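Local coordinates for protein thiamine pyrophosphokinase (Bacillus subtilis, PDB 3LM8) that transfers the pyrophosphate group of ATP to thiamine, producing the cofactor thiamine diphosphate and AMP in thiamine salvage, at residues N5-G10 against T26-V31; L14-T19 against Q98-T103; Q137-G142 against L207-S212; Y144-D149 against G198-V203. The protein carries 1 engineered substitution. All blocks are in the same frame, centred on the assembly; numbering follows the deposited sequence.

How the contacts relate
From the N terminus, contact 1 brings strand 3-7 beside strand 26-31 and closes a loop with no regular helix or strand. Residues 14-19 of that loop reach out to 98-103 in contact 2, so the two contacts cross along the chain. They meet in space: Ala8 and Ile6 touch Phe100, because strands 3-7 and 96-100 are neighbours in one sheet. After both have closed, contact 3 joins 137-142 to 207-212 in the antiparallel part of this sheet. Contact 4, 144-149 with 198-203, falls within the chain span of contact 3 and belongs to the second, antiparallel sheet. The two touch where Gly142 meets Phe202 and Arg211 meets Glu147, and together they join the two sheets.

Contact 1: N5-G10 against T26-V31; sequences NIVAGG and TLWIGV
Asn5 lies across the indole of Trp28. Its CB sits over the six-membered ring, 3.6 Å from the centroid, in a CH-pi contact. Chi1 of -66° puts Asn5 CG beside the backbone N, anti to the carbonyl carbon. The amide plane is turned 85° from the ring, and ND2 is 3.3 Å from Trp28 CH2, offset toward the rim. Thr26 CG2 approaches the same ring face and touches Asn5 ND2. Asn5 OD1 accepts a hydrogen bond from Gln98, so a polar residue is held in a buried place. Val7 CG2 meets the edge of the indole at Trp28 CZ3, 3.8 Å away. On the other face of the sheet, Ile6 and Ile29 lie side by side pointing the same way, and Ile6 CG2 reaches Val31 CG2 at 3.8 Å; branched aliphatic residues suit such a buried strand surface. Four backbone hydrogen bonds join the strands in parallel register, Asn5 N to Leu27 O being 2.9 Å. Helix 33-41 packs on Val7 and Trp28, helix 81-92 on Ile6, Ile29 and Val31: the parallel part of a mixed sheet with helices on both faces, as in the alpha/beta catalytic domain of this family.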
loop_
_atom_site.group_PDB
_atom_site.type_symbol
_atom_site.label_atom_id
_atom_site.label_comp_id
_atom_site.label_asym_id
_atom_site.label_seq_id
_atom_site.Cartn_x
_atom_site.Cartn_y
_atom_site.Cartn_z
ATOM N N ASN A 5 4.746 -7.236 -5.458
ATOM C CA ASN A 5 3.524 -6.463 -5.671
ATOM C C ASN A 5 2.318 -7.370 -5.530
ATOM O O ASN A 5 2.220 -8.408 -6.199
ATOM C CB ASN A 5 3.470 -5.838 -7.062
ATOM C CG ASN A 5 4.517 -4.792 -7.272
ATOM O OD1 ASN A 5 5.232 -4.407 -6.344
ATOM N ND2 ASN A 5 4.619 -4.317 -8.503
ATOM N N ILE A 6 1.396 -6.951 -4.669
ATOM C CA ILE A 6 0.178 -7.691 -4.392
ATOM C C ILE A 6 -1.010 -6.891 -4.900
ATOM O O ILE A 6 -1.134 -5.693 -4.611
ATOM C CB ILE A 6 -0.010 -7.873 -2.887
ATOM C CG1 ILE A 6 1.276 -8.413 -2.255
ATOM C CG2 ILE A 6 -1.190 -8.766 -2.631
ATOM C CD1 ILE A 6 1.232 -8.505 -0.728
ATOM N N VAL A 7 -1.888 -7.547 -5.649
ATOM C CA VAL A 7 -3.082 -6.883 -6.163
ATOM C C VAL A 7 -4.309 -7.524 -5.513
ATOM O O VAL A 7 -4.691 -8.645 -5.849
ATOM C CB VAL A 7 -3.163 -7.009 -7.701
ATOM C CG1 VAL A 7 -4.459 -6.385 -8.234
ATOM C CG2 VAL A 7 -1.961 -6.324 -8.315
ATOM N N ALA A 8 -4.899 -6.810 -4.555
ATOM C CA ALA A 8 -6.081 -7.287 -3.846
ATOM C C ALA A 8 -7.274 -7.158 -4.777
ATOM O O ALA A 8 -7.155 -6.563 -5.842
ATOM C CB ALA A 8 -6.305 -6.469 -2.581
ATOM N N GLY A 9 -8.425 -7.678 -4.364
ATOM C CA GLY A 9 -9.597 -7.652 -5.225
ATOM C C GLY A 9 -10.556 -6.484 -5.162
ATOM O O GLY A 9 -11.773 -6.689 -5.190
ATOM N N GLY A 10 -10.025 -5.265 -5.090
ATOM C CA GLY A 10 -10.877 -4.089 -5.049
ATOM C C GLY A 10 -11.301 -3.739 -6.460
ATOM O O GLY A 10 -10.851 -4.389 -7.401
ATOM N N THR A 26 10.691 -7.687 -9.620
ATOM C CA THR A 26 9.389 -7.470 -9.028
ATOM C C THR A 26 8.480 -8.671 -9.305
ATOM O O THR A 26 8.058 -8.890 -10.443
ATOM C CB THR A 26 8.753 -6.173 -9.607
ATOM O OG1 THR A 26 9.398 -5.035 -9.028
ATOM C CG2 THR A 26 7.250 -6.109 -9.322
ATOM N N LEU A 27 8.203 -9.458 -8.267
ATOM C CA LEU A 27 7.313 -10.616 -8.382
ATOM C C LEU A 27 5.897 -10.151 -8.088
ATOM O O LEU A 27 5.680 -9.222 -7.289
ATOM C CB LEU A 27 7.667 -11.684 -7.355
ATOM C CG LEU A 27 9.078 -12.250 -7.433
ATOM C CD1 LEU A 27 9.511 -12.751 -6.055
ATOM C CD2 LEU A 27 9.119 -13.351 -8.494
ATOM N N TRP A 28 4.932 -10.805 -8.718
ATOM C CA TRP A 28 3.535 -10.466 -8.500
ATOM C C TRP A 28 2.728 -11.611 -7.891
ATOM O O TRP A 28 3.025 -12.789 -8.098
ATOM C CB TRP A 28 2.870 -10.054 -9.806
ATOM C CG TRP A 28 3.398 -8.811 -10.436
ATOM C CD1 TRP A 28 4.432 -8.723 -11.312
ATOM C CD2 TRP A 28 2.831 -7.492 -10.346
ATOM N NE1 TRP A 28 4.538 -7.436 -11.797
ATOM C CE2 TRP A 28 3.568 -6.661 -11.218
ATOM C CE3 TRP A 28 1.769 -6.937 -9.619
ATOM C CZ2 TRP A 28 3.277 -5.302 -11.386
ATOM C CZ3 TRP A 28 1.480 -5.586 -9.790
ATOM C CH2 TRP A 28 2.231 -4.786 -10.667
ATOM N N ILE A 29 1.703 -11.252 -7.129
ATOM C CA ILE A 29 0.823 -12.241 -6.528
ATOM C C ILE A 29 -0.569 -11.645 -6.554
ATOM O O ILE A 29 -0.727 -10.440 -6.370
ATOM C CB ILE A 29 1.208 -12.580 -5.066
ATOM C CG1 ILE A 29 1.327 -11.305 -4.239
ATOM C CG2 ILE A 29 2.501 -13.360 -5.037
ATOM C CD1 ILE A 29 1.559 -11.570 -2.762
ATOM N N GLY A 30 -1.565 -12.490 -6.811
ATOM C CA GLY A 30 -2.938 -12.032 -6.863
ATOM C C GLY A 30 -3.741 -12.487 -5.666
ATOM O O GLY A 30 -3.560 -13.600 -5.167
ATOM N N VAL A 31 -4.631 -11.615 -5.204
ATOM C CA VAL A 31 -5.484 -11.892 -4.053
ATOM C C VAL A 31 -6.915 -11.615 -4.481
ATOM O O VAL A 31 -7.219 -10.534 -4.962
ATOM C CB VAL A 31 -5.103 -10.974 -2.840
ATOM C CG1 VAL A 31 -6.225 -10.939 -1.823
ATOM C CG2 VAL A 31 -3.807 -11.473 -2.181
#

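Contact 2: L14-T19 against Q98-T103; sequences LIPDLT and QIFGIT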
loop_
_atom_site.group_PDB
_atom_site.type_symbol
_atom_site.label_atom_id
_atom_site.label_comp_id
_atom_site.label_asym_id
_atom_site.label_seq_id
_atom_site.Cartn_x
_atom_site.Cartn_y
_atom_site.Cartn_z
ATOM N N LEU A 14 -10.138 1.968 -9.514
ATOM C CA LEU A 14 -9.384 2.721 -8.523
ATOM C C LEU A 14 -7.915 2.320 -8.549
ATOM O O LEU A 14 -7.095 2.895 -7.832
ATOM C CB LEU A 14 -9.951 2.499 -7.115
ATOM C CG LEU A 14 -11.281 3.158 -6.716
ATOM C CD1 LEU A 14 -11.254 4.618 -7.114
ATOM C CD2 LEU A 14 -12.444 2.465 -7.387
ATOM N N ILE A 15 -7.593 1.342 -9.394
ATOM C CA ILE A 15 -6.233 0.822 -9.527
ATOM C C ILE A 15 -5.472 1.427 -10.712
ATOM O O ILE A 15 -6.019 1.579 -11.806
ATOM C CB ILE A 15 -6.269 -0.712 -9.670
ATOM C CG1 ILE A 15 -7.053 -1.312 -8.508
ATOM C CG2 ILE A 15 -4.861 -1.282 -9.689
ATOM C CD1 ILE A 15 -7.145 -2.799 -8.563
ATOM N N PRO A 16 -4.187 1.772 -10.503
ATOM C CA PRO A 16 -3.307 2.368 -11.514
ATOM C C PRO A 16 -2.886 1.371 -12.567
ATOM O O PRO A 16 -3.237 0.195 -12.512
ATOM C CB PRO A 16 -2.080 2.814 -10.710
ATOM C CG PRO A 16 -2.528 2.780 -9.286
ATOM C CD PRO A 16 -3.464 1.619 -9.231
ATOM N N ASP A 17 -2.108 1.858 -13.519
ATOM C CA ASP A 17 -1.559 1.018 -14.563
ATOM C C ASP A 17 -0.525 0.146 -13.842
ATOM O O ASP A 17 0.411 0.652 -13.205
ATOM C CB ASP A 17 -0.878 1.895 -15.618
ATOM C CG ASP A 17 0.139 1.134 -16.446
ATOM O OD1 ASP A 17 1.149 1.760 -16.840
ATOM O OD2 ASP A 17 -0.070 -0.075 -16.710
ATOM N N LEU A 18 -0.698 -1.164 -13.906
ATOM C CA LEU A 18 0.254 -2.038 -13.247
ATOM C C LEU A 18 1.478 -2.234 -14.152
ATOM O O LEU A 18 2.609 -2.302 -13.672
ATOM C CB LEU A 18 -0.415 -3.380 -12.920
ATOM C CG LEU A 18 -1.698 -3.221 -12.096
ATOM C CD1 LEU A 18 -2.357 -4.581 -11.848
ATOM C CD2 LEU A 18 -1.354 -2.539 -10.783
ATOM N N THR A 19 1.231 -2.302 -15.460
ATOM C CA THR A 19 2.272 -2.485 -16.471
ATOM C C THR A 19 3.583 -1.763 -16.147
ATOM O O THR A 19 4.642 -2.392 -16.061
ATOM C CB THR A 19 1.768 -1.999 -17.854
ATOM O OG1 THR A 19 0.722 -2.868 -18.305
ATOM C CG2 THR A 19 2.887 -2.000 -18.880
ATOM N N GLN A 98 4.424 -3.641 -2.387
ATOM C CA GLN A 98 3.496 -2.643 -2.897
ATOM C C GLN A 98 2.165 -3.328 -3.150
ATOM O O GLN A 98 2.096 -4.335 -3.853
ATOM C CB GLN A 98 4.048 -1.998 -4.172
ATOM C CG GLN A 98 5.145 -0.976 -3.880
ATOM C CD GLN A 98 5.786 -0.402 -5.134
ATOM O OE1 GLN A 98 6.059 0.808 -5.213
ATOM N NE2 GLN A 98 6.045 -1.270 -6.119
ATOM N N ILE A 99 1.108 -2.780 -2.561
ATOM C CA ILE A 99 -0.220 -3.366 -2.680
ATOM C C ILE A 99 -1.206 -2.485 -3.427
ATOM O O ILE A 99 -1.296 -1.276 -3.180
ATOM C CB ILE A 99 -0.808 -3.674 -1.288
ATOM C CG1 ILE A 99 0.231 -4.415 -0.430
ATOM C CG2 ILE A 99 -2.069 -4.506 -1.447
ATOM C CD1 ILE A 99 -0.150 -4.608 1.027
ATOM N N PHE A 100 -1.965 -3.111 -4.324
ATOM C CA PHE A 100 -2.961 -2.409 -5.129
ATOM C C PHE A 100 -4.345 -3.021 -4.898
ATOM O O PHE A 100 -4.459 -4.091 -4.287
ATOM C CB PHE A 100 -2.583 -2.513 -6.609
ATOM C CG PHE A 100 -1.172 -2.107 -6.894
ATOM C CD1 PHE A 100 -0.886 -0.839 -7.389
ATOM C CD2 PHE A 100 -0.118 -2.990 -6.643
ATOM C CE1 PHE A 100 0.436 -0.448 -7.637
ATOM C CE2 PHE A 100 1.206 -2.615 -6.885
ATOM C CZ PHE A 100 1.482 -1.337 -7.384
ATOM N N GLY A 101 -5.383 -2.352 -5.406
ATOM C CA GLY A 101 -6.741 -2.854 -5.243
ATOM C C GLY A 101 -7.028 -2.824 -3.764
ATOM O O GLY A 101 -7.650 -3.727 -3.196
ATOM N N ILE A 102 -6.565 -1.745 -3.155
ATOM C CA ILE A 102 -6.674 -1.538 -1.734
ATOM C C ILE A 102 -7.800 -0.594 -1.316
ATOM O O ILE A 102 -8.089 -0.421 -0.122
ATOM C CB ILE A 102 -5.306 -1.054 -1.228
ATOM C CG1 ILE A 102 -4.611 -2.212 -0.516
ATOM C CG2 ILE A 102 -5.445 0.204 -0.377
ATOM C CD1 ILE A 102 -3.243 -1.854 0.015
ATOM N N THR A 103 -8.441 0.018 -2.302
ATOM C CA THR A 103 -9.545 0.924 -2.025
ATOM C C THR A 103 -10.765 0.414 -2.765
ATOM O O THR A 103 -10.642 -0.341 -3.720
ATOM C CB THR A 103 -9.213 2.345 -2.469
ATOM O OG1 THR A 103 -8.718 2.317 -3.809
ATOM C CG2 THR A 103 -8.151 2.941 -1.561
#
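Leu18 rests one methyl on the ring of Phe100: CD2 lies 4.0 Å from the centroid and 20° off the ring normal, displaced toward the rim, in a CH-pi contact. Pro16 meets the same ring at its edge, with CD 4.0 Å from Phe100 CD1; two apolar residues of one loop thus suit the buried aromatic. Ile15 crosses Phe100 at about a right angle and places CG2 4.0 Å from Phe100 CB, while its other branch extends over the backbone beyond, CD1 lying over Gly101 CA. The positive phi of Gly101, 64°, by itself favours glycine. At the end of the contact Leu14 CB packs against Thr103 OG1 at 3.5 Å. No hydrogen bond joins the segments, so apolar packing carries the contact. In the next shell Tyr21 meets the Phe100 ring edge-to-face, and a bound magnesium ion lies about 5 Å from the side chain of Ile15. The loop between strands 3-7 and 26-31 thus folds over the C-terminal end of strand 96-100, in the parallel part of the sheet. Leu18 also reaches Val7 of strand 3-7, Pro16 and Phe100 both touch Ile130 of strand 126-131, and Thr103 leans on Phe110 of helix 107-122.

Contact 3: Q137-G142 against L207-S212; sequences QMFPPG and LIMIRS
Met138 and Ile208 face each other across the strands as a non-hydrogen-bonded antiparallel pair. Met138 CG comes 3.7 Å from Ile208 CG1, the two side chains crossing at a slant. Both are buried, and both touch Phe160 of a loop, a setting that suits flexible or branched apolar chains. Two hydrogen-bonded pairs, Gln137 with Met209 and Phe139 with Leu207, flank this centre; Phe139 N to Leu207 O is 2.7 Å, and Gln137 N to Met209 O is longer at 3.1 Å. On the opposite face the side chains touch more loosely across these two strands: the rim of the Phe139 ring, at CE1, is 4.1 Å from Met209 CB. Gln137 and Phe139 are partly exposed, and a polar amide is well placed there, whereas Leu207 and Met209 on the same face are buried. The strands belong to the antiparallel end of the mixed sheet, whose Phe139, Leu207 and Met209 face packs on the second sheet as in a beta-sandwich. On the Met138 side lie Leu117, Tyr118 and Val121 of helix 107-122. On the other, Phe200 and Phe202 of strand 197-202 press on Leu207, while strand 154-159 flanks strand 207-212 with Ile155 and Phe157 touching Met209.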
loop_
_atom_site.group_PDB
_atom_site.type_symbol
_atom_site.label_atom_id
_atom_site.label_comp_id
_atom_site.label_asym_id
_atom_site.label_seq_id
_atom_site.Cartn_x
_atom_site.Cartn_y
_atom_site.Cartn_z
ATOM N N GLN A 137 1.769 5.117 3.424
ATOM C CA GLN A 137 2.921 4.478 4.045
ATOM C C GLN A 137 3.021 4.885 5.502
ATOM O O GLN A 137 2.743 6.028 5.869
ATOM C CB GLN A 137 4.204 4.871 3.318
ATOM C CG GLN A 137 5.149 3.724 3.057
ATOM C CD GLN A 137 6.441 4.186 2.398
ATOM O OE1 GLN A 137 6.431 4.735 1.291
ATOM N NE2 GLN A 137 7.564 3.965 3.079
HETATM N N MSE A 138 3.408 3.931 6.333
HETATM C CA MSE A 138 3.552 4.177 7.752
HETATM C C MSE A 138 5.017 4.169 8.124
HETATM O O MSE A 138 5.809 3.432 7.548
HETATM C CB MSE A 138 2.812 3.108 8.553
HETATM C CG MSE A 138 1.369 3.462 8.866
HETATM SE SE MSE A 138 0.551 2.216 10.100
HETATM C CE MSE A 138 2.132 1.529 10.978
ATOM N N PHE A 139 5.386 4.997 9.088
ATOM C CA PHE A 139 6.776 5.035 9.511
ATOM C C PHE A 139 6.962 5.042 11.013
ATOM O O PHE A 139 6.193 5.666 11.763
ATOM C CB PHE A 139 7.501 6.277 8.978
ATOM C CG PHE A 139 7.571 6.365 7.483
ATOM C CD1 PHE A 139 6.488 6.839 6.750
ATOM C CD2 PHE A 139 8.739 6.007 6.811
ATOM C CE1 PHE A 139 6.565 6.959 5.363
ATOM C CE2 PHE A 139 8.830 6.119 5.427
ATOM C CZ PHE A 139 7.740 6.598 4.695
ATOM N N PRO A 140 7.979 4.314 11.477
ATOM C CA PRO A 140 8.280 4.266 12.909
ATOM C C PRO A 140 9.159 5.501 13.137
ATOM O O PRO A 140 9.483 6.221 12.190
ATOM C CB PRO A 140 9.074 2.967 13.055
ATOM C CG PRO A 140 9.813 2.868 11.724
ATOM C CD PRO A 140 8.719 3.271 10.734
ATOM N N PRO A 141 9.535 5.784 14.389
ATOM C CA PRO A 141 10.385 6.965 14.573
ATOM C C PRO A 141 11.657 6.894 13.712
ATOM O O PRO A 141 12.208 5.822 13.481
ATOM C CB PRO A 141 10.663 6.936 16.068
ATOM C CG PRO A 141 9.315 6.476 16.609
ATOM C CD PRO A 141 8.990 5.316 15.678
ATOM N N GLY A 142 12.109 8.040 13.222
ATOM C CA GLY A 142 13.291 8.065 12.384
ATOM C C GLY A 142 13.342 9.370 11.618
ATOM O O GLY A 142 12.678 10.326 12.005
ATOM N N LEU A 207 3.754 7.185 12.420
ATOM C CA LEU A 207 3.235 8.196 11.517
ATOM C C LEU A 207 2.757 7.600 10.196
ATOM O O LEU A 207 3.365 6.664 9.665
ATOM C CB LEU A 207 4.313 9.231 11.243
ATOM C CG LEU A 207 3.811 10.479 10.532
ATOM C CD1 LEU A 207 3.011 11.323 11.533
ATOM C CD2 LEU A 207 4.992 11.270 9.970
ATOM N N ILE A 208 1.657 8.136 9.677
ATOM C CA ILE A 208 1.115 7.677 8.403
ATOM C C ILE A 208 1.369 8.795 7.411
ATOM O O ILE A 208 1.298 9.970 7.772
ATOM C CB ILE A 208 -0.408 7.432 8.472
ATOM C CG1 ILE A 208 -0.729 6.451 9.592
ATOM C CG2 ILE A 208 -0.906 6.852 7.135
ATOM C CD1 ILE A 208 -2.215 6.238 9.807
HETATM N N MSE A 209 1.671 8.440 6.169
HETATM C CA MSE A 209 1.909 9.449 5.154
HETATM C C MSE A 209 1.073 9.172 3.930
HETATM O O MSE A 209 1.203 8.127 3.299
HETATM C CB MSE A 209 3.378 9.490 4.741
HETATM C CG MSE A 209 3.663 10.488 3.604
HETATM SE SE MSE A 209 5.448 10.365 2.836
HETATM C CE MSE A 209 6.198 12.030 3.437
ATOM N N ILE A 210 0.207 10.115 3.601
ATOM C CA ILE A 210 -0.640 9.983 2.434
ATOM C C ILE A 210 -0.195 11.002 1.396
ATOM O O ILE A 210 -0.183 12.206 1.652
ATOM C CB ILE A 210 -2.130 10.261 2.758
ATOM C CG1 ILE A 210 -2.628 9.311 3.848
ATOM C CG2 ILE A 210 -2.971 10.133 1.482
ATOM C CD1 ILE A 210 -2.131 9.656 5.230
ATOM N N ARG A 211 0.202 10.512 0.233
ATOM C CA ARG A 211 0.592 11.392 -0.850
ATOM C C ARG A 211 -0.568 11.212 -1.826
ATOM O O ARG A 211 -0.929 10.082 -2.175
ATOM C CB ARG A 211 1.937 10.951 -1.418
ATOM C CG ARG A 211 2.981 10.836 -0.297
ATOM C CD ARG A 211 4.391 10.729 -0.816
ATOM N NE ARG A 211 4.722 11.870 -1.666
ATOM C CZ ARG A 211 5.933 12.107 -2.166
ATOM N NH1 ARG A 211 6.939 11.277 -1.898
ATOM N NH2 ARG A 211 6.136 13.169 -2.941
ATOM N N SER A 212 -1.191 12.322 -2.215
ATOM C CA SER A 212 -2.341 12.260 -3.101
ATOM C C SER A 212 -2.446 13.332 -4.171
ATOM O O SER A 212 -1.555 14.166 -4.341
ATOM C CB SER A 212 -3.622 12.249 -2.265
ATOM O OG SER A 212 -3.477 13.028 -1.094
#

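Contact 4: Y144-D149 against G198-V203; sequences YDIEKD and GTFSFV. Engineered in segment 198-203: Val203 (natural residue Ala).
Tyr144 and Phe200 form a hydrogen-bonded antiparallel pair, as do Ile146 and Gly198, with Asp145 and Thr199 as the non-hydrogen-bonded pair between them. The short strand axes run at 150° to each other, 4.8 Å apart at closest approach. This is the pairing of an edge strand with its inner neighbour in the four-stranded antiparallel sheet of the vitamin B1 binding domain. Tyr144 N to Phe200 O and Gly198 N to Ile146 O are both 2.9 Å. On the buried face, Phe200 places CG between its backbone N and carbonyl carbon (chi1 68°), and its ring comes beneath Tyr144, whose CA lies over one face and whose CB is 3.4 Å from Phe200 CZ. The two rings meet obliquely, their planes at 31°. Further along the strand, Phe202 CE1 approaches the edge of the Tyr144 ring, 3.9 Å from CE2. Ile146 adds an aliphatic neighbour: its CG2 meets the edge of the Phe200 ring at CE1. Gly198, without a side chain, lets the Ile146 chain lie near its backbone. Large apolar groups suit this face because it packs on strand 207-212, Met209 touching both Phe200 and Ile146, while Phe139 meets the Phe200 ring edge-to-face. The Tyr144 hydroxyl, at the end of its ring, hydrogen-bonds the carbonyl of Pro140. The other face is polar and nearer solvent: Asp145 and Thr199 lie side by side, and Thr199 OG1 donates to Asp145 OD2 at 2.9 Å.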
loop_
_atom_site.group_PDB
_atom_site.type_symbol
_atom_site.label_atom_id
_atom_site.label_comp_id
_atom_site.label_asym_id
_atom_site.label_seq_id
_atom_site.Cartn_x
_atom_site.Cartn_y
_atom_site.Cartn_z
ATOM N N TYR A 144 13.149 10.681 7.543
ATOM C CA TYR A 144 12.954 10.294 6.146
ATOM C C TYR A 144 12.924 11.423 5.106
ATOM O O TYR A 144 12.467 12.537 5.377
ATOM C CB TYR A 144 11.655 9.488 6.049
ATOM C CG TYR A 144 11.458 8.510 7.190
ATOM C CD1 TYR A 144 11.932 7.202 7.106
ATOM C CD2 TYR A 144 10.824 8.911 8.375
ATOM C CE1 TYR A 144 11.784 6.308 8.174
ATOM C CE2 TYR A 144 10.669 8.031 9.452
ATOM C CZ TYR A 144 11.152 6.727 9.343
ATOM O OH TYR A 144 11.006 5.847 10.397
ATOM N N ASP A 145 13.409 11.103 3.907
ATOM C CA ASP A 145 13.451 12.038 2.781
ATOM C C ASP A 145 12.406 11.642 1.742
ATOM O O ASP A 145 12.115 10.461 1.571
ATOM C CB ASP A 145 14.817 11.985 2.085
ATOM C CG ASP A 145 15.895 12.779 2.803
ATOM O OD1 ASP A 145 17.088 12.526 2.513
ATOM O OD2 ASP A 145 15.563 13.660 3.632
ATOM N N ILE A 146 11.843 12.632 1.051
ATOM C CA ILE A 146 10.888 12.380 -0.032
ATOM C C ILE A 146 11.255 13.312 -1.170
ATOM O O ILE A 146 11.895 14.339 -0.968
ATOM C CB ILE A 146 9.400 12.665 0.327
ATOM C CG1 ILE A 146 9.240 14.083 0.855
ATOM C CG2 ILE A 146 8.881 11.650 1.324
ATOM C CD1 ILE A 146 7.794 14.430 1.146
ATOM N N GLU A 147 10.845 12.941 -2.372
ATOM C CA GLU A 147 11.111 13.737 -3.559
ATOM C C GLU A 147 9.765 14.317 -3.997
ATOM O O GLU A 147 8.721 13.746 -3.696
ATOM C CB GLU A 147 11.708 12.841 -4.653
ATOM C CG GLU A 147 12.365 13.589 -5.804
ATOM C CD GLU A 147 13.137 12.666 -6.735
ATOM O OE1 GLU A 147 13.976 11.886 -6.230
ATOM O OE2 GLU A 147 12.909 12.723 -7.965
ATOM N N LYS A 148 9.785 15.461 -4.668
ATOM C CA LYS A 148 8.546 16.063 -5.129
ATOM C C LYS A 148 7.905 15.105 -6.114
ATOM O O LYS A 148 8.600 14.455 -6.890
ATOM C CB LYS A 148 8.809 17.408 -5.819
ATOM C CG LYS A 148 7.551 18.042 -6.406
ATOM C CD LYS A 148 7.751 19.510 -6.770
ATOM C CE LYS A 148 7.906 20.386 -5.537
ATOM N NZ LYS A 148 7.906 21.839 -5.880
ATOM N N ASP A 149 6.584 15.004 -6.078
ATOM C CA ASP A 149 5.895 14.114 -6.995
ATOM C C ASP A 149 5.158 14.928 -8.046
ATOM O O ASP A 149 4.223 15.673 -7.740
ATOM C CB ASP A 149 4.917 13.215 -6.239
ATOM C CG ASP A 149 4.347 12.121 -7.112
ATOM O OD1 ASP A 149 3.757 11.170 -6.562
ATOM O OD2 ASP A 149 4.486 12.215 -8.350
ATOM N N GLY A 198 12.337 16.866 0.393
ATOM C CA GLY A 198 11.798 17.293 1.661
ATOM C C GLY A 198 12.167 16.290 2.735
ATOM O O GLY A 198 12.369 15.101 2.466
ATOM N N THR A 199 12.253 16.764 3.967
ATOM C CA THR A 199 12.593 15.881 5.063
ATOM C C THR A 199 11.566 16.013 6.183
ATOM O O THR A 199 10.957 17.065 6.381
ATOM C CB THR A 199 13.999 16.215 5.614
ATOM O OG1 THR A 199 14.917 16.327 4.524
ATOM C CG2 THR A 199 14.488 15.122 6.548
ATOM N N PHE A 200 11.352 14.915 6.887
ATOM C CA PHE A 200 10.449 14.914 8.017
ATOM C C PHE A 200 11.032 13.907 8.989
ATOM O O PHE A 200 11.734 12.982 8.587
ATOM C CB PHE A 200 9.012 14.542 7.603
ATOM C CG PHE A 200 8.838 13.118 7.155
ATOM C CD1 PHE A 200 9.145 12.739 5.855
ATOM C CD2 PHE A 200 8.331 12.158 8.032
ATOM C CE1 PHE A 200 8.943 11.422 5.431
ATOM C CE2 PHE A 200 8.129 10.845 7.622
ATOM C CZ PHE A 200 8.433 10.474 6.319
ATOM N N SER A 201 10.778 14.111 10.271
ATOM C CA SER A 201 11.290 13.215 11.292
ATOM C C SER A 201 10.599 13.466 12.626
ATOM O O SER A 201 10.104 14.561 12.904
ATOM C CB SER A 201 12.809 13.380 11.427
ATOM O OG SER A 201 13.182 14.743 11.400
ATOM N N PHE A 202 10.554 12.419 13.436
ATOM C CA PHE A 202 9.920 12.456 14.744
ATOM C C PHE A 202 10.591 11.373 15.586
ATOM O O PHE A 202 11.132 10.399 15.054
ATOM C CB PHE A 202 8.407 12.203 14.607
ATOM C CG PHE A 202 8.062 11.032 13.723
ATOM C CD1 PHE A 202 8.268 11.098 12.347
ATOM C CD2 PHE A 202 7.597 9.836 14.277
ATOM C CE1 PHE A 202 8.030 10.000 11.544
ATOM C CE2 PHE A 202 7.350 8.728 13.470
ATOM C CZ PHE A 202 7.572 8.810 12.101
ATOM N N VAL A 203 10.557 11.536 16.899
ATOM C CA VAL A 203 11.216 10.578 17.769
ATOM C C VAL A 203 10.366 9.457 18.362
ATOM O O VAL A 203 10.892 8.388 18.676
ATOM C CB VAL A 203 11.930 11.330 18.900
ATOM C CG1 VAL A 203 12.965 12.272 18.290
ATOM C CG2 VAL A 203 10.917 12.116 19.736
#